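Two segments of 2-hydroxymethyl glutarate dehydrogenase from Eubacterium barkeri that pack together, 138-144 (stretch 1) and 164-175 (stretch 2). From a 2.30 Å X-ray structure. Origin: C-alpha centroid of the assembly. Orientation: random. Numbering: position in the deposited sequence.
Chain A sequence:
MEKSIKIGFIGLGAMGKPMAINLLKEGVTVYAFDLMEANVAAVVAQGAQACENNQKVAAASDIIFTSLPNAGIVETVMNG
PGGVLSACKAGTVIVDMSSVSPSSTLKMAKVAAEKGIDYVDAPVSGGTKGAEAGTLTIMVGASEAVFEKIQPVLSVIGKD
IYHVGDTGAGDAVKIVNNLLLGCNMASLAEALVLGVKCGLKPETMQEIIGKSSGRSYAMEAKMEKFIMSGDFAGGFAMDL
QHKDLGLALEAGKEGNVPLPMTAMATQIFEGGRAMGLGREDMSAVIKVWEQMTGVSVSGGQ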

# COMPACT_ATOMS: atom_id res chain seq x y z
N ILE A 138 10.50 -9.08 30.05
CA ILE A 138 11.77 -8.93 29.36
C ILE A 138 11.94 -10.05 28.34
O ILE A 138 11.88 -11.23 28.69
CB ILE A 138 12.95 -8.90 30.35
CG1 ILE A 138 12.75 -7.77 31.38
CG2 ILE A 138 14.28 -8.75 29.60
CD1 ILE A 138 13.88 -7.60 32.39
N MET A 139 12.14 -9.66 27.07
CA MET A 139 12.24 -10.61 25.98
C MET A 139 13.70 -10.66 25.50
O MET A 139 14.21 -9.67 24.97
CB MET A 139 11.30 -10.21 24.85
CG MET A 139 9.80 -10.23 25.24
SD MET A 139 8.81 -8.84 24.56
CE MET A 139 9.59 -7.47 25.42
N VAL A 140 14.35 -11.81 25.67
CA VAL A 140 15.80 -11.92 25.51
C VAL A 140 16.21 -12.75 24.30
O VAL A 140 15.73 -13.87 24.11
CB VAL A 140 16.46 -12.53 26.77
CG1 VAL A 140 17.99 -12.52 26.63
CG2 VAL A 140 16.03 -11.76 28.02
N GLY A 141 17.10 -12.19 23.49
CA GLY A 141 17.74 -12.89 22.38
C GLY A 141 19.19 -13.14 22.74
O GLY A 141 19.96 -12.20 22.84
N ALA A 142 19.55 -14.40 22.94
CA ALA A 142 20.91 -14.75 23.37
C ALA A 142 21.16 -16.24 23.25
O ALA A 142 20.25 -17.01 22.97
CB ALA A 142 21.13 -14.28 24.80
N SER A 143 22.41 -16.64 23.46
CA SER A 143 22.75 -18.06 23.61
C SER A 143 22.17 -18.56 24.93
O SER A 143 21.84 -17.77 25.82
CB SER A 143 24.27 -18.27 23.59
OG SER A 143 24.87 -17.81 24.78
N GLU A 144 22.04 -19.88 25.05
CA GLU A 144 21.56 -20.47 26.30
C GLU A 144 22.49 -20.12 27.46
O GLU A 144 22.03 -19.72 28.53
CB GLU A 144 21.43 -21.99 26.16
CG GLU A 144 20.81 -22.69 27.37
CD GLU A 144 19.51 -22.05 27.82
OE1 GLU A 144 18.64 -21.77 26.96
OE2 GLU A 144 19.35 -21.81 29.04
N VAL A 164 13.56 -15.86 24.30
CA VAL A 164 12.71 -15.97 23.12
C VAL A 164 13.43 -16.58 21.92
O VAL A 164 12.79 -17.01 20.96
CB VAL A 164 12.09 -14.60 22.71
CG1 VAL A 164 11.31 -14.01 23.87
CG2 VAL A 164 13.18 -13.62 22.25
N GLY A 165 14.75 -16.62 21.98
CA GLY A 165 15.54 -17.19 20.90
C GLY A 165 16.95 -16.68 20.97
O GLY A 165 17.38 -16.20 22.00
N ASP A 166 17.68 -16.80 19.86
CA ASP A 166 19.05 -16.30 19.81
C ASP A 166 19.06 -14.80 19.52
O ASP A 166 18.01 -14.15 19.46
CB ASP A 166 19.87 -17.08 18.79
CG ASP A 166 21.29 -17.36 19.28
OD1 ASP A 166 21.93 -16.45 19.84
OD2 ASP A 166 21.75 -18.50 19.10
N THR A 167 20.25 -14.24 19.37
CA THR A 167 20.44 -12.81 19.17
C THR A 167 19.47 -12.22 18.14
O THR A 167 19.28 -12.76 17.05
CB THR A 167 21.89 -12.53 18.73
OG1 THR A 167 22.77 -13.15 19.68
CG2 THR A 167 22.18 -11.03 18.67
N GLY A 168 18.83 -11.12 18.53
CA GLY A 168 17.86 -10.45 17.68
C GLY A 168 16.40 -10.88 17.90
O GLY A 168 15.51 -10.16 17.41
N ALA A 169 16.13 -11.97 18.65
CA ALA A 169 14.75 -12.50 18.85
C ALA A 169 13.90 -11.68 19.82
O ALA A 169 12.68 -11.58 19.62
CB ALA A 169 14.79 -13.97 19.28
N GLY A 170 14.52 -11.13 20.87
CA GLY A 170 13.84 -10.20 21.78
C GLY A 170 13.36 -8.97 21.03
O GLY A 170 12.19 -8.58 21.14
N ASP A 171 14.27 -8.36 20.26
CA ASP A 171 13.92 -7.25 19.37
C ASP A 171 12.78 -7.63 18.42
O ASP A 171 11.83 -6.86 18.23
CB ASP A 171 15.12 -6.83 18.53
CG ASP A 171 16.20 -6.19 19.34
OD1 ASP A 171 15.91 -5.57 20.38
OD2 ASP A 171 17.37 -6.31 18.93
N ALA A 172 12.90 -8.83 17.86
CA ALA A 172 11.95 -9.36 16.91
C ALA A 172 10.52 -9.46 17.45
O ALA A 172 9.56 -9.06 16.75
CB ALA A 172 12.42 -10.74 16.40
N VAL A 173 10.37 -10.01 18.66
CA VAL A 173 9.04 -10.33 19.17
C VAL A 173 8.32 -9.05 19.56
O VAL A 173 7.11 -8.92 19.34
CB VAL A 173 9.08 -11.39 20.35
CG1 VAL A 173 9.57 -10.76 21.66
CG2 VAL A 173 7.70 -12.06 20.51
N LYS A 174 9.08 -8.12 20.11
CA LYS A 174 8.58 -6.78 20.41
C LYS A 174 8.08 -6.11 19.13
O LYS A 174 6.97 -5.63 19.08
CB LYS A 174 9.71 -5.96 21.05
CG LYS A 174 9.38 -4.54 21.42
CD LYS A 174 9.04 -4.40 22.88
CE LYS A 174 8.57 -2.96 23.25
NZ LYS A 174 7.93 -2.92 24.62
N ILE A 175 8.91 -6.09 18.11
CA ILE A 175 8.55 -5.51 16.81
C ILE A 175 7.25 -6.13 16.24
O ILE A 175 6.38 -5.41 15.74
CB ILE A 175 9.71 -5.67 15.81
CG1 ILE A 175 10.83 -4.67 16.16
CG2 ILE A 175 9.23 -5.48 14.41
CD1 ILE A 175 12.15 -4.93 15.46
O HOH W 1 22.69 -11.96 21.81

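What does the strand of stretch 1 offer to stretch 2 at its start? I138 turns away and makes no contact, so the packing begins with M139, whose side chain points toward stretch 2 and is buried. It meets both the strand and the helix of stretch 2: its CB lies 3.9 Å from CG1 of V164, while its sulfur, SD, rests 3.6 Å from CG1 of V173. Further out, M139 CE sits 4.0 Å from CD of K174, where the long aliphatic part of the lysine gives the methionine methyl an apolar neighbor; the charged NZ of K174 is hydrogen-bonded elsewhere in the structure. All of these are van der Waals contacts, well suited to a flexible, unbranched thioether side chain.

How can the helix come so close to this strand? The axes of strand 138-141 and helix 169-175 approach to 6.1 Å, with their directions 134° apart, and glycine makes that possible. At G170 the helix backbone itself meets the strand: G170 CA is 3.3 Å from O of M139, a CA-H...O contact. A CB on G170 would point toward the strand and fall only 2.1 Å from that same M139 O, so the hydrogen in its place is what lets the two backbones touch.

What joins the two strands? They run parallel, with G141 bridged to G165, and the hydrogen bonds leave stretch 1 from the residues flanking G141. The side chain of V140 points away, but its backbone O accepts a hydrogen bond from N of V164 at 3.0 Å. One residue past the bridge, N of A142 donates to O of G165, also at 3.0 Å and with a straighter angle of 161°. Between them G141 CA makes a CA-H...O contact with the same G165 O, at 3.4 Å.

Why is G141 so tightly enclosed? Stretch 2 leaves its strand through a type II turn from D166 to A169, closed by the hydrogen bond from A169 N to D166 O at 3.0 Å, and this turn folds over G141. The CA of G141 lies 3.2 Å from D166 O; a CB on G141 would come within 2.6 Å of D166 O and 2.9 Å of A169 N. Water 1 adds a further link, donating to G141 O at 2.9 Å and accepting from T167 OG1 at a short 2.4 Å.

How does the contact end? The CB of A142 points away, leaving its backbone to do the work: A142 O receives a nearly straight CA-H...O contact from D166 CA at 3.5 Å. D166 uses its carboxylate within its own stretch, where OD1 accepts a hydrogen bond from T167 N at 2.8 Å, and the same OD1 approaches S143 N to 3.7 Å. The CB of S143 points away, and its side chain caps a helix nitrogen just past the stretch. E144 makes no contact, so the interface closes at its polar, more exposed edge.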